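Local coordinates for exported protein (PDB 4JX0) that is of unknown function but binds magnesium and joins a BT_3987-like N-terminal domain to a probable F5/F8 type C (discoidin-like) domain, at residues 235-247 with 308-320. Numbering follows the deposited sequence.
Sequences KQSLKGFRLDTNT and RFSVDVNEVTAFR. With MG (magnesium ion), chain D.
R242 and T317 form a hydrogen-bonded pair of the antiparallel strands 235-244 and 315-319: R242 N gives its hydrogen to T317 O at 2.8 Å, and T317 N returns one to R242 O. On R242, CB lies 3.7 Å from F319 CE1, at the edge of that ring; CG stands anti to the backbone N (chi1 171°), which carries the chain alongside T317, with CD 3.9 Å from T317 OG1. Bends at chi2 and chi3 turn the guanidinium toward D244 of its own strand, where NH1 hydrogen-bonds D244 OD1 at 3.0 Å, nearly in the guanidinium plane and on the syn lone pair, and forms a salt bridge with D244 OD2 at 2.9 Å. Arginine suits this partly exposed position, since its methylenes pack against F319 and T317 while its charge is paired. On the reverse face F241 CE2 meets A318 CB at 3.6 Å, alanine's single methyl leaving room for the ring, and L243 packs against V313 and V316. Beyond the strand pair, T245 OG1 donates to D312 O, and N246 ND2 meets D312 OD2 from above the carboxylate plane. At the junction N314 N hydrogen-bonds D244 O; N314 O binds magnesium, and E315 suits the site, offering OE1 to the metal while OE2 accepts a hydrogen bond from N192. S208, D211 and N213 complete the protein's share, beside a sheet consistent with an F5/F8 type C beta-sandwich.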
loop_
_atom_site.group_PDB
_atom_site.type_symbol
_atom_site.label_atom_id
_atom_site.label_comp_id
_atom_site.label_asym_id
_atom_site.label_seq_id
_atom_site.Cartn_x
_atom_site.Cartn_y
_atom_site.Cartn_z
ATOM N N LYS A 235 20.563 -14.949 19.762
ATOM C CA LYS A 235 20.275 -15.291 18.367
ATOM C C LYS A 235 19.841 -16.753 18.279
ATOM O O LYS A 235 20.523 -17.606 18.845
ATOM C CB LYS A 235 21.552 -15.064 17.523
ATOM C CG LYS A 235 21.506 -15.555 16.076
ATOM C CD LYS A 235 22.782 -15.181 15.315
ATOM C CE LYS A 235 23.983 -16.024 15.690
ATOM N NZ LYS A 235 25.122 -15.803 14.760
ATOM N N GLN A 236 18.726 -17.046 17.595
ATOM C CA GLN A 236 18.281 -18.431 17.430
ATOM C C GLN A 236 17.286 -18.555 16.287
ATOM O O GLN A 236 16.528 -17.631 16.015
ATOM C CB GLN A 236 17.694 -19.016 18.727
ATOM C CG GLN A 236 16.587 -18.199 19.366
ATOM C CD GLN A 236 16.377 -18.629 20.795
ATOM O OE1 GLN A 236 15.483 -19.417 21.106
ATOM N NE2 GLN A 236 17.222 -18.149 21.692
ATOM N N SER A 237 17.317 -19.709 15.609
ATOM C CA SER A 237 16.476 -20.001 14.452
ATOM C C SER A 237 15.050 -20.359 14.882
ATOM O O SER A 237 14.848 -21.408 15.494
ATOM C CB SER A 237 17.090 -21.137 13.642
ATOM O OG SER A 237 16.325 -21.415 12.483
ATOM N N LEU A 238 14.062 -19.493 14.548
ATOM C CA LEU A 238 12.653 -19.699 14.898
ATOM C C LEU A 238 11.810 -20.176 13.719
ATOM O O LEU A 238 11.957 -19.677 12.604
ATOM C CB LEU A 238 12.030 -18.405 15.434
ATOM C CG LEU A 238 12.601 -17.831 16.721
ATOM C CD1 LEU A 238 11.799 -16.649 17.149
ATOM C CD2 LEU A 238 12.610 -18.857 17.844
ATOM N N LYS A 239 10.878 -21.099 14.012
ATOM C CA LYS A 239 9.951 -21.681 13.053
ATOM C C LYS A 239 8.666 -20.846 12.937
ATOM O O LYS A 239 8.043 -20.847 11.872
ATOM C CB LYS A 239 9.604 -23.123 13.461
ATOM C CG LYS A 239 10.794 -24.086 13.388
ATOM C CD LYS A 239 10.376 -25.523 13.664
ATOM C CE LYS A 239 11.446 -26.521 13.294
ATOM N NZ LYS A 239 11.292 -27.811 14.026
ATOM N N GLY A 240 8.268 -20.181 14.027
ATOM C CA GLY A 240 7.069 -19.350 14.074
ATOM C C GLY A 240 6.579 -19.052 15.478
ATOM O O GLY A 240 7.328 -19.210 16.444
ATOM N N PHE A 241 5.301 -18.617 15.601
ATOM C CA PHE A 241 4.680 -18.274 16.884
ATOM C C PHE A 241 3.236 -18.710 16.990
ATOM O O PHE A 241 2.556 -18.835 15.978
ATOM C CB PHE A 241 4.706 -16.752 17.098
ATOM C CG PHE A 241 6.086 -16.148 17.115
ATOM C CD1 PHE A 241 6.703 -15.748 15.937
ATOM C CD2 PHE A 241 6.793 -16.030 18.299
ATOM C CE1 PHE A 241 7.988 -15.218 15.951
ATOM C CE2 PHE A 241 8.087 -15.517 18.306
ATOM C CZ PHE A 241 8.672 -15.104 17.135
ATOM N N ARG A 242 2.758 -18.879 18.234
ATOM C CA ARG A 242 1.366 -19.165 18.592
ATOM C C ARG A 242 0.911 -17.980 19.415
ATOM O O ARG A 242 1.404 -17.792 20.530
ATOM C CB ARG A 242 1.239 -20.488 19.370
ATOM C CG ARG A 242 -0.138 -20.815 20.003
ATOM C CD ARG A 242 0.001 -21.620 21.297
ATOM N NE ARG A 242 -0.836 -22.834 21.343
ATOM C CZ ARG A 242 -2.034 -22.951 21.925
ATOM N NH1 ARG A 242 -2.604 -21.906 22.518
ATOM N NH2 ARG A 242 -2.672 -24.115 21.912
ATOM N N LEU A 243 0.027 -17.153 18.854
ATOM C CA LEU A 243 -0.519 -15.977 19.527
ATOM C C LEU A 243 -1.963 -16.268 19.930
ATOM O O LEU A 243 -2.825 -16.365 19.056
ATOM C CB LEU A 243 -0.460 -14.731 18.613
ATOM C CG LEU A 243 0.821 -13.916 18.658
ATOM C CD1 LEU A 243 1.998 -14.720 18.180
ATOM C CD2 LEU A 243 0.678 -12.649 17.833
ATOM N N ASP A 244 -2.232 -16.433 21.230
ATOM C CA ASP A 244 -3.600 -16.653 21.692
ATOM C C ASP A 244 -4.329 -15.345 21.633
ATOM O O ASP A 244 -3.839 -14.357 22.165
ATOM C CB ASP A 244 -3.651 -17.236 23.102
ATOM C CG ASP A 244 -3.283 -18.687 23.089
ATOM O OD1 ASP A 244 -2.086 -18.990 22.871
ATOM O OD2 ASP A 244 -4.208 -19.535 23.155
ATOM N N THR A 245 -5.477 -15.327 20.980
ATOM C CA THR A 245 -6.239 -14.113 20.766
ATOM C C THR A 245 -7.693 -14.353 21.167
ATOM O O THR A 245 -8.031 -15.417 21.688
ATOM C CB THR A 245 -6.037 -13.675 19.303
ATOM O OG1 THR A 245 -6.526 -12.349 19.121
ATOM C CG2 THR A 245 -6.675 -14.620 18.293
ATOM N N ASN A 246 -8.538 -13.348 20.957
ATOM C CA ASN A 246 -9.944 -13.410 21.336
ATOM C C ASN A 246 -10.695 -14.471 20.530
ATOM O O ASN A 246 -10.347 -14.715 19.378
ATOM C CB ASN A 246 -10.600 -12.047 21.126
ATOM C CG ASN A 246 -11.833 -11.856 21.953
ATOM O OD1 ASN A 246 -12.879 -12.434 21.674
ATOM N ND2 ASN A 246 -11.735 -11.073 23.014
ATOM N N THR A 247 -11.749 -15.070 21.120
ATOM C CA THR A 247 -12.576 -16.097 20.462
ATOM C C THR A 247 -13.960 -15.561 20.059
ATOM O O THR A 247 -14.888 -16.352 19.903
ATOM C CB THR A 247 -12.771 -17.292 21.413
ATOM O OG1 THR A 247 -13.462 -16.850 22.584
ATOM C CG2 THR A 247 -11.473 -17.984 21.768
ATOM N N ARG A 308 -11.468 -3.717 12.757
ATOM C CA ARG A 308 -10.906 -2.694 13.655
ATOM C C ARG A 308 -9.458 -3.032 14.008
ATOM O O ARG A 308 -9.137 -4.207 14.180
ATOM C CB ARG A 308 -11.733 -2.581 14.955
ATOM C CG ARG A 308 -13.224 -2.279 14.787
ATOM C CD ARG A 308 -13.507 -0.955 14.102
ATOM N NE ARG A 308 -14.780 -0.374 14.553
ATOM C CZ ARG A 308 -14.939 0.453 15.590
ATOM N NH1 ARG A 308 -13.895 0.837 16.320
ATOM N NH2 ARG A 308 -16.149 0.909 15.901
ATOM N N PHE A 309 -8.595 -2.013 14.169
ATOM C CA PHE A 309 -7.185 -2.223 14.523
ATOM C C PHE A 309 -6.988 -2.290 16.043
ATOM O O PHE A 309 -6.267 -1.482 16.634
ATOM C CB PHE A 309 -6.289 -1.142 13.894
ATOM C CG PHE A 309 -6.137 -1.372 12.414
ATOM C CD1 PHE A 309 -7.114 -0.941 11.527
ATOM C CD2 PHE A 309 -5.097 -2.149 11.920
ATOM C CE1 PHE A 309 -7.016 -1.226 10.167
ATOM C CE2 PHE A 309 -4.988 -2.407 10.559
ATOM C CZ PHE A 309 -5.962 -1.964 9.695
ATOM N N SER A 310 -7.599 -3.309 16.656
ATOM C CA SER A 310 -7.495 -3.605 18.078
ATOM C C SER A 310 -7.589 -5.106 18.246
ATOM O O SER A 310 -8.635 -5.662 17.930
ATOM C CB SER A 310 -8.598 -2.903 18.860
ATOM O OG SER A 310 -8.595 -3.300 20.222
ATOM N N VAL A 311 -6.503 -5.767 18.669
ATOM C CA VAL A 311 -6.485 -7.217 18.845
ATOM C C VAL A 311 -6.023 -7.562 20.256
ATOM O O VAL A 311 -5.212 -6.843 20.835
ATOM C CB VAL A 311 -5.603 -7.944 17.782
ATOM C CG1 VAL A 311 -5.844 -7.389 16.385
ATOM C CG2 VAL A 311 -4.120 -7.883 18.129
ATOM N N ASP A 312 -6.489 -8.712 20.760
ATOM C CA ASP A 312 -6.079 -9.283 22.037
ATOM C C ASP A 312 -4.936 -10.232 21.812
ATOM O O ASP A 312 -4.981 -10.990 20.853
ATOM C CB ASP A 312 -7.226 -10.094 22.684
ATOM C CG ASP A 312 -8.327 -9.325 23.367
ATOM O OD1 ASP A 312 -8.267 -8.083 23.373
ATOM O OD2 ASP A 312 -9.271 -9.971 23.880
ATOM N N VAL A 313 -3.935 -10.232 22.692
ATOM C CA VAL A 313 -2.874 -11.234 22.679
ATOM C C VAL A 313 -2.813 -11.685 24.132
ATOM O O VAL A 313 -2.465 -10.901 25.007
ATOM C CB VAL A 313 -1.528 -10.795 22.060
ATOM C CG1 VAL A 313 -0.554 -11.964 22.011
ATOM C CG2 VAL A 313 -1.741 -10.263 20.644
ATOM N N ASN A 314 -3.329 -12.890 24.391
ATOM C CA ASN A 314 -3.474 -13.481 25.721
ATOM C C ASN A 314 -2.247 -14.277 26.153
ATOM O O ASN A 314 -2.034 -14.459 27.354
ATOM C CB ASN A 314 -4.694 -14.406 25.723
ATOM C CG ASN A 314 -5.973 -13.727 25.306
ATOM O OD1 ASN A 314 -6.064 -12.501 25.274
ATOM N ND2 ASN A 314 -6.982 -14.508 24.945
ATOM N N GLU A 315 -1.473 -14.793 25.181
ATOM C CA GLU A 315 -0.277 -15.599 25.428
ATOM C C GLU A 315 0.541 -15.675 24.139
ATOM O O GLU A 315 -0.049 -15.761 23.068
ATOM C CB GLU A 315 -0.699 -17.005 25.900
ATOM C CG GLU A 315 0.429 -17.923 26.322
ATOM C CD GLU A 315 1.021 -17.718 27.700
ATOM O OE1 GLU A 315 0.604 -16.778 28.416
ATOM O OE2 GLU A 315 1.917 -18.517 28.060
ATOM N N VAL A 316 1.883 -15.621 24.233
ATOM C CA VAL A 316 2.793 -15.708 23.080
ATOM C C VAL A 316 3.714 -16.897 23.305
ATOM O O VAL A 316 4.318 -16.995 24.377
ATOM C CB VAL A 316 3.600 -14.400 22.863
ATOM C CG1 VAL A 316 4.559 -14.535 21.686
ATOM C CG2 VAL A 316 2.675 -13.207 22.657
ATOM N N THR A 317 3.815 -17.796 22.308
ATOM C CA THR A 317 4.676 -18.984 22.361
ATOM C C THR A 317 5.500 -19.035 21.091
ATOM O O THR A 317 4.921 -18.983 20.016
ATOM C CB THR A 317 3.826 -20.260 22.522
ATOM O OG1 THR A 317 2.815 -20.050 23.517
ATOM C CG2 THR A 317 4.655 -21.479 22.860
ATOM N N ALA A 318 6.838 -19.120 21.201
ATOM C CA ALA A 318 7.742 -19.216 20.051
ATOM C C ALA A 318 8.137 -20.680 19.843
ATOM O O ALA A 318 8.069 -21.449 20.794
ATOM C CB ALA A 318 8.971 -18.363 20.292
ATOM N N PHE A 319 8.541 -21.071 18.614
ATOM C CA PHE A 319 8.912 -22.455 18.293
ATOM C C PHE A 319 10.288 -22.554 17.628
ATOM O O PHE A 319 10.508 -21.862 16.638
ATOM C CB PHE A 319 7.862 -23.075 17.360
ATOM C CG PHE A 319 6.508 -23.218 18.006
ATOM C CD1 PHE A 319 5.632 -22.150 18.057
ATOM C CD2 PHE A 319 6.119 -24.416 18.584
ATOM C CE1 PHE A 319 4.399 -22.267 18.691
ATOM C CE2 PHE A 319 4.873 -24.541 19.193
ATOM C CZ PHE A 319 4.021 -23.462 19.246
ATOM N N ARG A 320 11.161 -23.499 18.098
ATOM C CA ARG A 320 12.496 -23.753 17.516
ATOM C C ARG A 320 12.547 -25.068 16.729
ATOM O O ARG A 320 11.830 -26.022 17.091
ATOM C CB ARG A 320 13.593 -23.823 18.589
ATOM C CG ARG A 320 13.511 -22.778 19.657
ATOM C CD ARG A 320 14.744 -22.767 20.538
ATOM N NE ARG A 320 14.390 -22.615 21.953
ATOM C CZ ARG A 320 15.180 -22.128 22.909
ATOM N NH1 ARG A 320 16.412 -21.715 22.624
ATOM N NH2 ARG A 320 14.742 -22.049 24.158
ATOM O OXT ARG A 320 13.416 -25.184 15.837
HETATM MG MG MG D . -1.247 -15.456 29.123
HETATM O O HOH W 1 -2.848 -14.168 29.832
#